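Local coordinates for cyclic di-GMP-binding protein XC_3703 (Xanthomonas campestris pv. campestris, PDB 5B7W) that binds the second messenger cyclic di-GMP, regulates virulence and biofilm formation and, when free of it, promotes the binding of a LysR-type transcriptional regulator to its target genes, at residues 36-40 with 60-64; 76-81 with 92-97. All coordinates share one frame; numbering follows the deposited sequence.

Overall arrangement
Both contacts belong to domain II, one of the two domains of this YajQ-family protein whose topology resembles the RNA-recognition motif, and both involve the same four-stranded antiparallel sheet. Contact 1 packs an outermost strand, 38-42, against helix 54-70; contact 2 pairs the opposite outermost strand, 78-85, with strand 90-96. Their centres lie about 13 Å apart. Helix 54-70 connects them: Met60 and Leu64 turn to Phe39, while CG2 of Thr61 packs 3.5 Å from CE2 of Phe80. Strand 46-51, between strands 38-42 and 90-96, completes the sheet. Neither contact touches the residues that, by similarity, bind cyclic di-GMP, among them Lys133 and Arg135.

Contact 1. Residues 36-40 with 60-64; sequences EAKFE and MTDIL
Ala37 opens the contact by setting its methyl carbon CB 4.0 Å from SD of Met60. At Lys38 the approach passes to the backbone: Lys38 N lies 4.3 Å from Met60 SD, while the CB of this residue points away from the helix. Phe39 contributes the largest share of the buried surface. Its CG stands anti to the carbonyl carbon (chi1 -55°), and the ring reaches across to the helix so that Phe39 CZ comes within 3.4 Å of Met60 CB. The ring and the thioether chain run past one another head to tail, which brings Met60 SD over one face of the Phe39 ring, 4.3 Å from the centroid and 25° off the ring normal: a Met-aromatic contact. Met60 C lies at the ring edge, in plane. One helical turn further on, Leu64 CB approaches Phe39 CE2 obliquely at 3.8 Å, and Ile63 CB is a more distant neighbour of Phe39 CZ. The side-chain packing is apolar, with the ring rim also meeting the Met60 carbonyl. Strand 38-42 pairs with strand 46-51, and Asn23 of helix 12-26 accepts a hydrogen bond from Phe39 N. Ala22 and Leu26 also touch the ring, which projects from the sheet and packs against helices 12-26 and 54-70.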
# COMPACT_ATOMS: atom_id res chain seq x y z
N GLU A 36 -18.20 -6.91 19.72
CA GLU A 36 -16.89 -7.55 19.60
C GLU A 36 -16.36 -7.32 18.19
O GLU A 36 -16.71 -8.03 17.26
CB GLU A 36 -16.98 -9.03 19.94
CG GLU A 36 -17.67 -9.30 21.27
CD GLU A 36 -17.18 -10.57 21.93
OE1 GLU A 36 -16.28 -11.23 21.37
OE2 GLU A 36 -17.70 -10.92 23.01
N ALA A 37 -15.51 -6.30 18.04
CA ALA A 37 -14.90 -5.97 16.76
C ALA A 37 -13.51 -5.43 17.02
O ALA A 37 -13.26 -4.79 18.05
CB ALA A 37 -15.74 -4.96 15.97
N LYS A 38 -12.60 -5.68 16.08
CA LYS A 38 -11.20 -5.32 16.30
C LYS A 38 -10.44 -5.34 14.99
O LYS A 38 -10.80 -6.07 14.06
CB LYS A 38 -10.55 -6.27 17.31
CG LYS A 38 -10.75 -7.74 16.97
CD LYS A 38 -10.21 -8.66 18.05
CE LYS A 38 -8.80 -9.12 17.73
NZ LYS A 38 -8.35 -10.22 18.62
N PHE A 39 -9.38 -4.54 14.94
CA PHE A 39 -8.34 -4.64 13.92
C PHE A 39 -7.11 -5.26 14.55
O PHE A 39 -6.70 -4.85 15.64
CB PHE A 39 -7.97 -3.27 13.34
CG PHE A 39 -9.13 -2.49 12.80
CD1 PHE A 39 -9.88 -1.67 13.63
CD2 PHE A 39 -9.45 -2.53 11.45
CE1 PHE A 39 -10.94 -0.93 13.13
CE2 PHE A 39 -10.50 -1.80 10.94
CZ PHE A 39 -11.25 -0.99 11.79
N GLU A 40 -6.50 -6.22 13.86
CA GLU A 40 -5.27 -6.85 14.33
C GLU A 40 -4.22 -6.76 13.24
O GLU A 40 -4.42 -7.31 12.15
CB GLU A 40 -5.49 -8.30 14.74
CG GLU A 40 -4.24 -8.97 15.30
CD GLU A 40 -4.15 -10.44 14.96
OE1 GLU A 40 -4.99 -10.92 14.17
OE2 GLU A 40 -3.23 -11.11 15.47
N MET A 60 -15.82 -0.82 9.19
CA MET A 60 -14.44 -0.79 9.67
C MET A 60 -13.46 -0.52 8.54
O MET A 60 -12.41 0.10 8.76
CB MET A 60 -14.09 -2.10 10.37
CG MET A 60 -14.85 -2.35 11.66
SD MET A 60 -14.07 -3.64 12.64
CE MET A 60 -14.47 -5.06 11.63
N THR A 61 -13.77 -0.97 7.32
CA THR A 61 -12.93 -0.66 6.17
C THR A 61 -12.84 0.84 5.95
O THR A 61 -11.75 1.37 5.68
CB THR A 61 -13.47 -1.36 4.92
OG1 THR A 61 -13.36 -2.78 5.08
CG2 THR A 61 -12.70 -0.92 3.68
N ASP A 62 -13.96 1.55 6.08
CA ASP A 62 -13.94 3.00 5.95
C ASP A 62 -13.12 3.64 7.06
O ASP A 62 -12.41 4.63 6.83
CB ASP A 62 -15.37 3.55 5.97
CG ASP A 62 -16.24 2.95 4.87
OD1 ASP A 62 -15.68 2.56 3.83
OD2 ASP A 62 -17.47 2.89 5.05
N ILE A 63 -13.19 3.09 8.27
CA ILE A 63 -12.37 3.59 9.37
C ILE A 63 -10.90 3.31 9.09
O ILE A 63 -10.03 4.17 9.28
CB ILE A 63 -12.82 2.97 10.71
CG1 ILE A 63 -14.26 3.37 11.03
CG2 ILE A 63 -11.88 3.39 11.83
CD1 ILE A 63 -14.82 2.66 12.24
N LEU A 64 -10.59 2.09 8.64
CA LEU A 64 -9.20 1.71 8.40
C LEU A 64 -8.59 2.55 7.29
O LEU A 64 -7.42 2.95 7.38
CB LEU A 64 -9.12 0.22 8.06
CG LEU A 64 -7.71 -0.34 7.84
CD1 LEU A 64 -6.86 -0.17 9.10
CD2 LEU A 64 -7.77 -1.80 7.43

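Contact 2. Residues 76-81 with 92-97; sequences RCLEFG and QKVTVK
Gln92 holds CG anti to its backbone N (chi1 -172°) and continues as an extended chain, carrying its amide to Gly81, whereas Phe80 CG, opposite its carbonyl carbon (chi1 -70°), puts the ring beside Val94. Gln92 NE2 donates to Gly81 O at 2.8 Å, nearly straight at 174° and with the acceptor in the amide plane. This side-chain bond follows the backbone one from Gly81 N to Lys93 O. Val94 CG1 sits over one face of the Phe80 ring, 4.0 Å from its centroid, as a CH-pi contact, and Val94 CG2 touches Phe80 CD2 at 3.6 Å. Leu78 CD2 reaches both Val94 CG1 and Val96 CG2, continuing the apolar surface. On the other face, Glu79 and Thr95 flank reciprocal backbone bonds, Glu79 N to Thr95 O and Thr95 N to Glu79 O, both 2.8 Å. Lys97 N bonds to Cys77 O, and the lysine chain folds back along Glu79 CB; its NZ bonds to Glu151 O and donates to a water, which in turn donates to Leu78 O. Leu78 and Phe80 face helix 54-70, through Leu68 and Arg65. Alternating hydrogen-bonded and non-hydrogen-bonded pairs make an antiparallel beta hairpin, its apolar side turned to a helix as in the RRM-like fold of domain II.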
# COMPACT_ATOMS: atom_id res chain seq x y z
N ARG A 76 -4.05 2.62 -1.59
CA ARG A 76 -4.04 1.72 -2.74
C ARG A 76 -3.12 0.53 -2.54
O ARG A 76 -3.19 -0.43 -3.31
CB ARG A 76 -3.65 2.49 -4.01
CG ARG A 76 -4.78 3.34 -4.58
CD ARG A 76 -4.35 4.12 -5.82
NE ARG A 76 -3.27 5.07 -5.55
CZ ARG A 76 -2.02 4.93 -5.99
NH1 ARG A 76 -1.69 3.88 -6.73
NH2 ARG A 76 -1.11 5.84 -5.69
N CYS A 77 -2.26 0.57 -1.51
CA CYS A 77 -1.46 -0.59 -1.13
C CYS A 77 -2.29 -1.68 -0.46
O CYS A 77 -1.75 -2.76 -0.20
CB CYS A 77 -0.34 -0.16 -0.18
SG CYS A 77 -0.90 0.32 1.47
N LEU A 78 -3.57 -1.43 -0.19
CA LEU A 78 -4.40 -2.41 0.49
C LEU A 78 -4.95 -3.43 -0.50
O LEU A 78 -5.46 -3.07 -1.56
CB LEU A 78 -5.56 -1.71 1.22
CG LEU A 78 -5.19 -0.72 2.32
CD1 LEU A 78 -6.44 -0.19 3.00
CD2 LEU A 78 -4.25 -1.36 3.33
N GLU A 79 -4.83 -4.71 -0.14
CA GLU A 79 -5.39 -5.81 -0.92
C GLU A 79 -6.43 -6.50 -0.05
O GLU A 79 -6.08 -7.20 0.90
CB GLU A 79 -4.30 -6.79 -1.36
CG GLU A 79 -4.83 -7.99 -2.12
CD GLU A 79 -3.86 -9.14 -2.13
OE1 GLU A 79 -3.69 -9.80 -1.08
OE2 GLU A 79 -3.25 -9.40 -3.20
N PHE A 80 -7.70 -6.30 -0.38
CA PHE A 80 -8.80 -6.82 0.42
C PHE A 80 -9.15 -8.24 -0.04
O PHE A 80 -9.51 -8.45 -1.20
CB PHE A 80 -10.03 -5.91 0.31
CG PHE A 80 -9.86 -4.60 1.01
CD1 PHE A 80 -9.27 -3.52 0.36
CD2 PHE A 80 -10.29 -4.43 2.31
CE1 PHE A 80 -9.11 -2.31 1.00
CE2 PHE A 80 -10.13 -3.22 2.96
CZ PHE A 80 -9.54 -2.16 2.30
N GLY A 81 -9.05 -9.19 0.88
CA GLY A 81 -9.52 -10.54 0.63
C GLY A 81 -11.03 -10.63 0.76
O GLY A 81 -11.73 -9.66 1.01
N GLN A 92 -12.20 -10.57 7.67
CA GLN A 92 -11.63 -10.21 6.38
C GLN A 92 -10.15 -9.89 6.56
O GLN A 92 -9.77 -9.17 7.48
CB GLN A 92 -12.35 -9.02 5.75
CG GLN A 92 -11.91 -8.71 4.33
CD GLN A 92 -12.58 -7.48 3.77
OE1 GLN A 92 -12.98 -6.58 4.51
NE2 GLN A 92 -12.70 -7.42 2.44
N LYS A 93 -9.33 -10.44 5.67
CA LYS A 93 -7.89 -10.22 5.67
C LYS A 93 -7.53 -9.13 4.67
O LYS A 93 -7.89 -9.22 3.49
CB LYS A 93 -7.15 -11.52 5.34
CG LYS A 93 -5.71 -11.33 4.90
CD LYS A 93 -5.05 -12.67 4.64
CE LYS A 93 -3.61 -12.51 4.18
NZ LYS A 93 -2.90 -13.81 4.09
N VAL A 94 -6.84 -8.10 5.14
CA VAL A 94 -6.39 -6.99 4.31
C VAL A 94 -4.87 -7.03 4.28
O VAL A 94 -4.21 -6.82 5.31
CB VAL A 94 -6.91 -5.64 4.82
CG1 VAL A 94 -6.55 -4.53 3.83
CG2 VAL A 94 -8.41 -5.69 5.05
N THR A 95 -4.31 -7.29 3.10
CA THR A 95 -2.86 -7.34 2.93
C THR A 95 -2.34 -5.94 2.62
O THR A 95 -2.75 -5.32 1.64
CB THR A 95 -2.48 -8.31 1.82
OG1 THR A 95 -2.85 -9.65 2.19
CG2 THR A 95 -0.97 -8.27 1.56
N VAL A 96 -1.43 -5.45 3.46
CA VAL A 96 -0.75 -4.19 3.20
C VAL A 96 0.41 -4.47 2.26
O VAL A 96 1.51 -4.84 2.70
CB VAL A 96 -0.27 -3.52 4.51
CG1 VAL A 96 0.36 -2.17 4.22
CG2 VAL A 96 -1.44 -3.37 5.48
N LYS A 97 0.17 -4.31 0.96
CA LYS A 97 1.17 -4.66 -0.04
C LYS A 97 2.38 -3.73 0.05
O LYS A 97 2.23 -2.50 0.12
CB LYS A 97 0.56 -4.60 -1.44
CG LYS A 97 -0.56 -5.59 -1.68
CD LYS A 97 -1.19 -5.40 -3.06
CE LYS A 97 -1.68 -3.97 -3.25
NZ LYS A 97 -2.28 -3.76 -4.59
O HOH W 1 -5.12 -3.01 -4.69